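Local coordinates for AP205 bacteriophage COAT protein (Acinetobacter phage ap205, PDB 5FS4) that forms the capsid of a small single-stranded RNA phage, its chains pairing into two-fold dimers of the kind from which such shells are built, at the interface of chains A and B. Sequence-based numbering; all coordinates share one arbitrary frame. Chains: chain A/B, AP205 bacteriophage COAT protein.

Contact 1: the interface of chains A and B. Residues chain A 105-106, 109, 126; chain B 20, 30, 32, 53.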
loop_
_atom_site.group_PDB
_atom_site.type_symbol
_atom_site.label_atom_id
_atom_site.label_comp_id
_atom_site.label_asym_id
_atom_site.label_seq_id
_atom_site.Cartn_x
_atom_site.Cartn_y
_atom_site.Cartn_z
ATOM N N ASN A 105 6.757 -6.819 -1.385
ATOM C CA ASN A 105 6.901 -7.511 -0.056
ATOM C C ASN A 105 5.563 -8.043 0.401
ATOM O O ASN A 105 5.501 -9.149 0.881
ATOM C CB ASN A 105 7.525 -6.600 1.026
ATOM C CG ASN A 105 9.033 -6.410 0.835
ATOM O OD1 ASN A 105 9.690 -7.305 0.348
ATOM N ND2 ASN A 105 9.573 -5.227 1.201
ATOM N N VAL A 106 4.502 -7.253 0.246
ATOM C CA VAL A 106 3.169 -7.758 0.432
ATOM C C VAL A 106 2.836 -8.960 -0.480
ATOM O O VAL A 106 2.246 -9.978 -0.031
ATOM C CB VAL A 106 2.148 -6.605 0.340
ATOM C CG1 VAL A 106 0.727 -7.187 0.392
ATOM C CG2 VAL A 106 2.387 -5.589 1.479
ATOM N N LEU A 109 4.254 -12.339 0.869
ATOM C CA LEU A 109 3.547 -12.957 1.946
ATOM C C LEU A 109 2.099 -13.369 1.610
ATOM O O LEU A 109 1.674 -14.468 1.942
ATOM C CB LEU A 109 3.573 -12.024 3.156
ATOM C CG LEU A 109 4.964 -11.709 3.688
ATOM C CD1 LEU A 109 4.868 -10.718 4.838
ATOM C CD2 LEU A 109 5.699 -13.018 4.086
ATOM N N ILE A 126 12.115 -10.907 2.008
ATOM C CA ILE A 126 11.668 -9.520 2.111
ATOM C C ILE A 126 12.860 -8.660 1.739
ATOM O O ILE A 126 14.002 -8.981 2.170
ATOM C CB ILE A 126 11.173 -9.247 3.575
ATOM C CG1 ILE A 126 10.006 -10.176 3.912
ATOM C CG2 ILE A 126 10.756 -7.785 3.825
ATOM C CD1 ILE A 126 8.897 -10.174 2.864
ATOM N N TRP B 20 10.886 -7.119 9.881
ATOM C CA TRP B 20 12.111 -7.333 9.114
ATOM C C TRP B 20 12.803 -5.963 9.060
ATOM O O TRP B 20 12.137 -4.910 9.020
ATOM C CB TRP B 20 11.811 -7.814 7.676
ATOM C CG TRP B 20 11.465 -9.203 7.474
ATOM C CD1 TRP B 20 12.321 -10.202 7.128
ATOM C CD2 TRP B 20 10.147 -9.779 7.481
ATOM N NE1 TRP B 20 11.630 -11.375 6.944
ATOM C CE2 TRP B 20 10.301 -11.156 7.183
ATOM C CE3 TRP B 20 8.852 -9.272 7.742
ATOM C CZ2 TRP B 20 9.233 -12.043 7.182
ATOM C CZ3 TRP B 20 7.781 -10.131 7.711
ATOM C CH2 TRP B 20 7.964 -11.515 7.424
ATOM N N PHE B 30 10.072 -3.476 7.469
ATOM C CA PHE B 30 8.828 -3.969 6.889
ATOM C C PHE B 30 8.244 -4.902 7.931
ATOM O O PHE B 30 8.905 -5.883 8.285
ATOM C CB PHE B 30 9.064 -4.755 5.612
ATOM C CG PHE B 30 7.801 -5.316 5.045
ATOM C CD1 PHE B 30 6.869 -4.435 4.470
ATOM C CD2 PHE B 30 7.505 -6.693 5.173
ATOM C CE1 PHE B 30 5.680 -4.898 3.940
ATOM C CE2 PHE B 30 6.276 -7.161 4.667
ATOM C CZ PHE B 30 5.403 -6.263 4.051
ATOM N N ALA B 32 4.800 -7.355 9.260
ATOM C CA ALA B 32 3.552 -8.045 8.863
ATOM C C ALA B 32 2.880 -8.555 10.157
ATOM O O ALA B 32 3.512 -9.263 10.952
ATOM C CB ALA B 32 3.883 -9.210 7.881
ATOM N N TYR B 53 0.319 -4.649 6.901
ATOM C CA TYR B 53 1.674 -4.665 6.306
ATOM C C TYR B 53 2.186 -3.238 6.299
ATOM O O TYR B 53 1.557 -2.383 5.718
ATOM C CB TYR B 53 1.613 -5.203 4.872
ATOM C CG TYR B 53 0.994 -6.546 4.762
ATOM C CD1 TYR B 53 1.788 -7.694 4.919
ATOM C CD2 TYR B 53 -0.382 -6.716 4.582
ATOM C CE1 TYR B 53 1.218 -8.969 4.862
ATOM C CE2 TYR B 53 -0.965 -7.997 4.590
ATOM C CZ TYR B 53 -0.159 -9.127 4.726
ATOM O OH TYR B 53 -0.780 -10.359 4.634
#
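A:Ile126 lies across the indole of B:Trp20 at about a right angle, in a dimer of the single-stranded RNA phage coat-protein family, where the helix of each subunit rests on the sheet of its partner. The packing is tight here: CG1 of A:Ile126 stands over the bond shared by the two rings of the indole (CD2 to CE2), 3.4 Å from CE2 of B:Trp20. That carbon is beside the backbone N (chi1 -60°), while CG2, anti to that N, turns to B:Phe30 and meets its CD2 at 3.7 Å. A beta-branched residue suits the place because its two arms serve two aromatic rings at once.

B:Phe30, on strand 28-38, is packed on a face and at an edge. CB of A:Asn105 sits over the centre of one face, 3.7 Å from the ring centroid, and CD1 of A:Leu109 comes in at the edge, in the ring plane. The asparagine gives its methylene to the ring, while its amide turns off it towards the main chain of A:Ile126. The same leucine methyl drops onto B:Ala32, CD1 to CB 3.5 Å; the small alanine side chain leaves room for it.

The contact stays close at the root of B:Tyr53 (CB to CG2 of A:Val106, 3.5 Å) but thins out along its ring, where CE1 lies 4.0 Å from CD1 of A:Leu109. The phenol OH is 4.9 Å from CB of A:Leu109; a polar end there would suit the rim.

Contact 2: the interface of chains A and B. Residues chain A 49, 89, 92, 96; chain B 110, 113, 116-117.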
loop_
_atom_site.group_PDB
_atom_site.type_symbol
_atom_site.label_atom_id
_atom_site.label_comp_id
_atom_site.label_asym_id
_atom_site.label_seq_id
_atom_site.Cartn_x
_atom_site.Cartn_y
_atom_site.Cartn_z
ATOM N N VAL A 49 2.117 14.457 2.192
ATOM C CA VAL A 49 0.875 14.094 1.594
ATOM C C VAL A 49 0.622 12.717 2.149
ATOM O O VAL A 49 1.517 11.826 1.995
ATOM C CB VAL A 49 0.946 14.009 0.056
ATOM C CG1 VAL A 49 -0.380 13.407 -0.472
ATOM C CG2 VAL A 49 1.244 15.376 -0.563
ATOM N N ALA A 89 5.865 15.360 -0.674
ATOM C CA ALA A 89 5.877 15.521 -2.110
ATOM C C ALA A 89 7.303 15.690 -2.649
ATOM O O ALA A 89 7.645 15.225 -3.749
ATOM C CB ALA A 89 4.987 16.705 -2.504
ATOM N N LEU A 92 8.895 12.496 -3.506
ATOM C CA LEU A 92 7.980 11.607 -4.205
ATOM C C LEU A 92 8.646 10.531 -5.111
ATOM O O LEU A 92 8.149 9.411 -5.220
ATOM C CB LEU A 92 6.992 12.438 -5.015
ATOM C CG LEU A 92 6.001 11.584 -5.819
ATOM C CD1 LEU A 92 5.164 10.788 -4.804
ATOM C CD2 LEU A 92 5.139 12.455 -6.686
ATOM N N LYS A 96 7.681 6.684 -4.487
ATOM C CA LYS A 96 7.309 5.727 -5.528
ATOM C C LYS A 96 8.060 4.390 -5.470
ATOM O O LYS A 96 7.443 3.337 -5.614
ATOM C CB LYS A 96 7.396 6.380 -6.908
ATOM C CG LYS A 96 6.297 7.362 -7.104
ATOM C CD LYS A 96 6.441 8.104 -8.426
ATOM C CE LYS A 96 5.233 9.001 -8.600
ATOM N NZ LYS A 96 5.460 9.960 -9.701
ATOM N N PHE B 110 -1.404 7.208 -7.981
ATOM C CA PHE B 110 -0.134 7.509 -7.323
ATOM C C PHE B 110 1.139 7.219 -8.153
ATOM O O PHE B 110 2.080 8.040 -8.136
ATOM C CB PHE B 110 -0.064 6.743 -5.983
ATOM C CG PHE B 110 1.210 6.972 -5.243
ATOM C CD1 PHE B 110 1.348 8.070 -4.422
ATOM C CD2 PHE B 110 2.325 6.080 -5.382
ATOM C CE1 PHE B 110 2.552 8.306 -3.731
ATOM C CE2 PHE B 110 3.501 6.317 -4.698
ATOM C CZ PHE B 110 3.626 7.412 -3.877
ATOM N N GLY B 113 0.017 8.881 -11.661
ATOM C CA GLY B 113 -0.718 10.143 -11.539
ATOM C C GLY B 113 -0.033 11.089 -10.558
ATOM O O GLY B 113 1.167 10.919 -10.216
ATOM N N GLY B 116 0.446 11.616 -5.353
ATOM C CA GLY B 116 1.553 11.848 -4.449
ATOM C C GLY B 116 1.955 13.307 -4.246
ATOM O O GLY B 116 2.584 13.645 -3.230
ATOM N N LEU B 117 1.553 14.168 -5.196
ATOM C CA LEU B 117 1.657 15.641 -5.028
ATOM C C LEU B 117 0.456 16.242 -4.256
ATOM O O LEU B 117 0.429 17.451 -3.943
ATOM C CB LEU B 117 1.776 16.277 -6.431
ATOM C CG LEU B 117 3.004 15.873 -7.252
ATOM C CD1 LEU B 117 3.089 16.695 -8.527
ATOM C CD2 LEU B 117 4.319 15.981 -6.477
HETATM O O HOH W 1 3.501 10.581 -11.658
#
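A:Leu92, the first residue of helix 92-111, pushes its two methyls into different parts of chain B, in a coat-protein dimer interface where the start of one helix meets the end of its partner's. CD2 touches CD2 of B:Leu117 at 3.6 Å, the two leucines crossing at about a right angle. CD1 touches both the ring of B:Phe110 and the backbone of B:Gly116, 3.8 Å from CE1 of the one and from CA of the other. Branched leucine suits this fork, and with CG anti to the backbone N (chi1 179°) it extends towards the partner.

On the neighbouring helical turn, A:Lys96 uses its aliphatic part against the same ring, CG to CE2 of B:Phe110 3.8 Å. The chain runs extended beyond CG, bringing CE to 3.3 Å from the carbonyl O of B:Phe110 and carrying NZ on to a water; a long side chain suits both tasks.

Further out, A:Val49 on strand 46-60 and A:Ala89 border the short 3-10 helix 115-117. CG2 of A:Val49 approaches the carbonyl O of B:Gly116 at 3.5 Å, a van der Waals contact. Glycine lets the partner come up against its backbone, and the 3-10 turn carries B:Leu117 to A:Leu92. B:Phe110 is placed by the last turn of its own helix.

That water joins the chains: NZ of A:Lys96 lies 2.8 Å from it, and it lies 2.8 Å from the carbonyl O of B:Gly113.

Contact 1 and contact 2 lie about 22 Å apart, and helix 92-111 of chain A serves both: its beginning enters contact 2 and its later turns, joined by the loop residue A:Ile126, enter contact 1. In contact 1 that helix faces strands of chain B, whereas in contact 2 it meets the end of chain B's equivalent helix and the turn that follows. Neighbouring helix positions 109 and 110 serve contact 1 in chain A and contact 2 in chain B. Two-fold symmetry repeats each contact with the chains exchanged. Such reciprocal packing fits a dimer as the unit that probably enters the capsid.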